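Local structure of chromosome replication initiation inhibitor protein (Agrobacterium tumefaciens, 3FD3) at residues A10-L13 with G14-L18; P81-M84 with A85-A89. The protein probably acts as a LysR-family DNA-binding transcription regulator, represented here by its C-terminal effector-binding domain without the DNA-binding part. One frame throughout, in Å; residues are numbered along the deposited sequence.

Contact 1: A10-L13 with G14-L18; sequences ADSL and GTWFL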
loop_
_atom_site.group_PDB
_atom_site.type_symbol
_atom_site.label_atom_id
_atom_site.label_comp_id
_atom_site.label_asym_id
_atom_site.label_seq_id
_atom_site.Cartn_x
_atom_site.Cartn_y
_atom_site.Cartn_z
ATOM N N ALA A 10 2.487 6.289 -5.211
ATOM C CA ALA A 10 1.818 5.550 -4.134
ATOM C C ALA A 10 0.872 6.421 -3.329
ATOM O O ALA A 10 -0.191 5.976 -2.890
ATOM C CB ALA A 10 2.857 4.898 -3.175
ATOM N N ASP A 11 1.288 7.654 -3.058
ATOM C CA ASP A 11 0.480 8.518 -2.187
ATOM C C ASP A 11 -0.868 8.883 -2.851
ATOM O O ASP A 11 -1.873 8.979 -2.159
ATOM C CB ASP A 11 1.259 9.762 -1.774
ATOM C CG ASP A 11 2.411 9.448 -0.824
ATOM O OD1 ASP A 11 2.311 8.461 -0.056
ATOM O OD2 ASP A 11 3.429 10.185 -0.842
ATOM N N SER A 12 -0.909 9.036 -4.173
ATOM C CA SER A 12 -2.213 9.207 -4.846
ATOM C C SER A 12 -3.034 7.923 -4.838
ATOM O O SER A 12 -4.270 7.973 -4.648
ATOM C CB SER A 12 -2.047 9.744 -6.269
ATOM O OG SER A 12 -1.543 11.069 -6.262
ATOM N N LEU A 13 -2.390 6.777 -5.053
ATOM C CA LEU A 13 -3.114 5.484 -4.974
ATOM C C LEU A 13 -3.696 5.288 -3.572
ATOM O O LEU A 13 -4.772 4.715 -3.407
ATOM C CB LEU A 13 -2.209 4.303 -5.355
ATOM C CG LEU A 13 -2.871 2.928 -5.400
ATOM C CD1 LEU A 13 -4.021 2.965 -6.412
ATOM C CD2 LEU A 13 -1.816 1.888 -5.760
ATOM N N GLY A 14 -2.988 5.743 -2.544
ATOM C CA GLY A 14 -3.466 5.595 -1.187
ATOM C C GLY A 14 -4.554 6.571 -0.781
ATOM O O GLY A 14 -5.091 6.432 0.328
ATOM N N THR A 15 -4.868 7.550 -1.645
ATOM C CA THR A 15 -5.831 8.580 -1.366
ATOM C C THR A 15 -6.963 8.588 -2.421
ATOM O O THR A 15 -7.923 7.797 -2.286
ATOM C CB THR A 15 -5.158 9.969 -1.157
ATOM O OG1 THR A 15 -4.301 10.278 -2.265
ATOM C CG2 THR A 15 -4.302 9.979 0.184
ATOM N N TRP A 16 -6.783 9.338 -3.498
ATOM C CA TRP A 16 -7.858 9.749 -4.422
ATOM C C TRP A 16 -7.878 9.047 -5.778
ATOM O O TRP A 16 -8.891 9.113 -6.500
ATOM C CB TRP A 16 -7.785 11.272 -4.656
ATOM C CG TRP A 16 -6.562 11.688 -5.432
ATOM C CD1 TRP A 16 -5.288 11.884 -4.950
ATOM C CD2 TRP A 16 -6.485 11.902 -6.836
ATOM N NE1 TRP A 16 -4.441 12.242 -5.970
ATOM C CE2 TRP A 16 -5.143 12.252 -7.145
ATOM C CE3 TRP A 16 -7.426 11.861 -7.869
ATOM C CZ2 TRP A 16 -4.721 12.536 -8.443
ATOM C CZ3 TRP A 16 -7.005 12.155 -9.143
ATOM C CH2 TRP A 16 -5.667 12.469 -9.430
ATOM N N PHE A 17 -6.789 8.384 -6.162
ATOM C CA PHE A 17 -6.638 7.928 -7.548
ATOM C C PHE A 17 -7.715 6.932 -7.981
ATOM O O PHE A 17 -8.295 7.075 -9.083
ATOM C CB PHE A 17 -5.246 7.314 -7.713
ATOM C CG PHE A 17 -4.935 6.741 -9.089
ATOM C CD1 PHE A 17 -4.489 7.541 -10.113
ATOM C CD2 PHE A 17 -5.057 5.399 -9.317
ATOM C CE1 PHE A 17 -4.185 6.994 -11.359
ATOM C CE2 PHE A 17 -4.736 4.864 -10.560
ATOM C CZ PHE A 17 -4.311 5.673 -11.558
ATOM N N LEU A 18 -8.003 5.951 -7.116
ATOM C CA LEU A 18 -8.998 4.934 -7.443
ATOM C C LEU A 18 -10.403 5.481 -7.434
ATOM O O LEU A 18 -11.257 4.978 -8.168
ATOM C CB LEU A 18 -8.901 3.718 -6.512
ATOM C CG LEU A 18 -7.681 2.847 -6.734
ATOM C CD1 LEU A 18 -7.660 1.663 -5.707
ATOM C CD2 LEU A 18 -7.635 2.349 -8.177
HETATM O O HOH W 1 -6.989 5.413 -4.517
#
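Between the short helix 10-13, which follows the first strand of this periplasmic-binding-protein-like domain, and helix 17-26, the chain makes a tight kink, and the carbonyl oxygen of Ser12 sits at its centre. Two backbone donors reach that oxygen from opposite faces of the carbonyl plane: Thr15 N at 3.1 Å and Phe17 N, the straighter of the two, at 3.0 Å from Ser12 O. One turn back, Gly14 N closes a helical bond of 2.8 Å on Ala10 O. Thr15 adds a side-chain bond, its OG1 giving its proton to Asp11 O at 2.8 Å; the hydroxyl lies between the backbone N and the carbonyl carbon of Thr15 (chi1 53°), which puts it within reach of that oxygen. Trp16 brings its indole NE1 to 3.1 Å from Ser12 OG, a bent, weak bond, and that hydroxyl is also bonded to Asn9 OD1. A water donates to Leu13 O and accepts from Leu18 N at 2.8 Å. Leu13 CD1 lies 3.7 Å from Leu18 CG and also touches Phe17 CD2; Leu13 packs on Ser133 and Leu18 on Gly136 of the second subunit. With two amides on Ser12 O and a water shared by Leu13 O and Leu18 N, these buried backbone groups have partners between helix 10-13 and helix 17-26.

Contact 2: P81-M84 with A85-A89; sequences PDFM and ARHFA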
loop_
_atom_site.group_PDB
_atom_site.type_symbol
_atom_site.label_atom_id
_atom_site.label_comp_id
_atom_site.label_asym_id
_atom_site.label_seq_id
_atom_site.Cartn_x
_atom_site.Cartn_y
_atom_site.Cartn_z
ATOM N N PRO A 81 1.285 11.139 20.091
ATOM C CA PRO A 81 1.624 11.876 21.321
ATOM C C PRO A 81 2.755 11.247 22.158
ATOM O O PRO A 81 3.627 11.949 22.663
ATOM C CB PRO A 81 0.303 11.858 22.094
ATOM C CG PRO A 81 -0.728 11.862 21.032
ATOM C CD PRO A 81 -0.169 10.923 19.984
ATOM N N ASP A 82 2.759 9.921 22.257
ATOM C CA ASP A 82 3.810 9.215 22.978
ATOM C C ASP A 82 5.154 9.374 22.261
ATOM O O ASP A 82 6.144 9.553 22.921
ATOM C CB ASP A 82 3.468 7.731 23.145
ATOM C CG ASP A 82 4.621 6.915 23.774
ATOM O OD1 ASP A 82 4.931 7.162 24.923
ATOM O OD2 ASP A 82 5.216 6.077 23.051
ATOM N N PHE A 83 5.168 9.313 20.926
ATOM C CA PHE A 83 6.396 9.582 20.170
ATOM C C PHE A 83 6.967 10.962 20.490
ATOM O O PHE A 83 8.180 11.125 20.712
ATOM C CB PHE A 83 6.187 9.425 18.668
ATOM C CG PHE A 83 7.460 9.453 17.900
ATOM C CD1 PHE A 83 8.040 10.655 17.537
ATOM C CD2 PHE A 83 8.094 8.276 17.580
ATOM C CE1 PHE A 83 9.223 10.671 16.861
ATOM C CE2 PHE A 83 9.263 8.284 16.923
ATOM C CZ PHE A 83 9.835 9.480 16.543
HETATM N N MSE A 84 6.085 11.964 20.492
HETATM C CA MSE A 84 6.491 13.322 20.782
HETATM C C MSE A 84 7.060 13.403 22.207
HETATM O O MSE A 84 8.080 14.076 22.467
HETATM C CB MSE A 84 5.299 14.300 20.640
HETATM C CG MSE A 84 4.656 14.395 19.292
HETATM SE SE MSE A 84 5.827 15.040 17.901
HETATM C CE MSE A 84 6.101 16.797 18.578
ATOM N N ALA A 85 6.396 12.727 23.142
ATOM C CA ALA A 85 6.822 12.761 24.531
ATOM C C ALA A 85 8.200 12.136 24.742
ATOM O O ALA A 85 8.987 12.609 25.559
ATOM C CB ALA A 85 5.790 12.069 25.417
ATOM N N ARG A 86 8.462 11.049 24.031
ATOM C CA ARG A 86 9.699 10.295 24.220
ATOM C C ARG A 86 10.874 10.968 23.516
ATOM O O ARG A 86 11.983 10.958 24.023
ATOM C CB ARG A 86 9.515 8.892 23.672
ATOM C CG ARG A 86 8.622 8.012 24.548
ATOM C CD ARG A 86 8.359 6.721 23.869
ATOM N NE ARG A 86 9.570 5.924 23.772
ATOM C CZ ARG A 86 9.896 5.134 22.746
ATOM N NH1 ARG A 86 9.156 5.129 21.629
ATOM N NH2 ARG A 86 11.041 4.432 22.800
ATOM N N HIS A 87 10.617 11.573 22.360
ATOM C CA HIS A 87 11.690 12.024 21.463
ATOM C C HIS A 87 11.832 13.519 21.302
ATOM O O HIS A 87 12.913 13.998 20.909
ATOM C CB HIS A 87 11.490 11.412 20.083
ATOM C CG HIS A 87 11.576 9.930 20.086
ATOM N ND1 HIS A 87 10.466 9.127 19.936
ATOM C CD2 HIS A 87 12.633 9.096 20.228
ATOM C CE1 HIS A 87 10.844 7.860 19.976
ATOM N NE2 HIS A 87 12.151 7.817 20.144
ATOM N N PHE A 88 10.768 14.251 21.609
ATOM C CA PHE A 88 10.762 15.694 21.480
ATOM C C PHE A 88 10.252 16.326 22.780
ATOM O O PHE A 88 9.458 17.267 22.743
ATOM C CB PHE A 88 9.893 16.117 20.276
ATOM C CG PHE A 88 10.389 15.597 18.939
ATOM C CD1 PHE A 88 11.680 15.900 18.494
ATOM C CD2 PHE A 88 9.563 14.822 18.123
ATOM C CE1 PHE A 88 12.154 15.427 17.269
ATOM C CE2 PHE A 88 10.007 14.338 16.912
ATOM C CZ PHE A 88 11.315 14.637 16.462
ATOM N N ALA A 89 10.696 15.785 23.919
ATOM C CA ALA A 89 10.250 16.253 25.228
ATOM C C ALA A 89 10.574 17.735 25.413
ATOM O O ALA A 89 9.732 18.467 25.925
ATOM C CB ALA A 89 10.869 15.432 26.362
HETATM O O HOH W 2 6.931 6.144 20.671
#
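A histidine nitrogen sits almost over the centre of a phenylalanine ring here: His87 ND1 lies 3.2 Å above the plane of Phe83. The two rings are inclined by 37°, neither stacked nor edge-to-face. What holds the imidazole there is a bond back to the same residue, His87 ND1 donating to Phe83 O at 3.1 Å, in the carbonyl plane and on a lone pair. His87 N takes the same oxygen at 3.0 Å, so one carbonyl grips both the backbone and the side chain of His87 and limits rotation of its ring. With ND1 as the donor, that nitrogen carries the proton over the phenyl face. This is the last turn of helix 81-87, which follows the long strand 66-79; Phe88 is the first residue to leave helical geometry, yet its N still bonds to Met84 O. The Phe88 ring projects across the helix, setting its CE2 against the edge of the Phe83 ring, 3.8 Å from Phe83 CE1. Met84, a selenomethionine with its chain folded at chi2 and chi3, brings SE to 3.7 Å from Phe88 CD2, a Met-aromatic contact that meets the ring obliquely. Both side chains also pack on Leu167 of strand 165-181, while Phe83 and His87 rest on Pro101. On the exposed flank, Asp82 and Arg86 have their carboxylate and guanidinium planes only 9° apart but form no direct salt bridge: a water donates to Asp82 OD2 and accepts from Arg86 NH1 at 2.6 Å.

How the contacts relate
Contact 1 comes first along the chain and contact 2 well after it, both within the LysR substrate-binding domain. Their centres are 29 Å apart and their nearest atoms about 18 Å. The centre of contact 1 is about 7 Å, and that of contact 2 about 25 Å, from the centre of the chain; the first is packed between strands 31-36, 3-8 and 53-56 and helix 190-203, the second lies on helix 81-87. The six-stranded mixed sheet joins them: strand 165-181, which borders 53-56 on one side and 66-79 on the other, also carries residues packed against contact 2. Both come near the second subunit of the two-chain assembly, contact 2 through Arg86 alone.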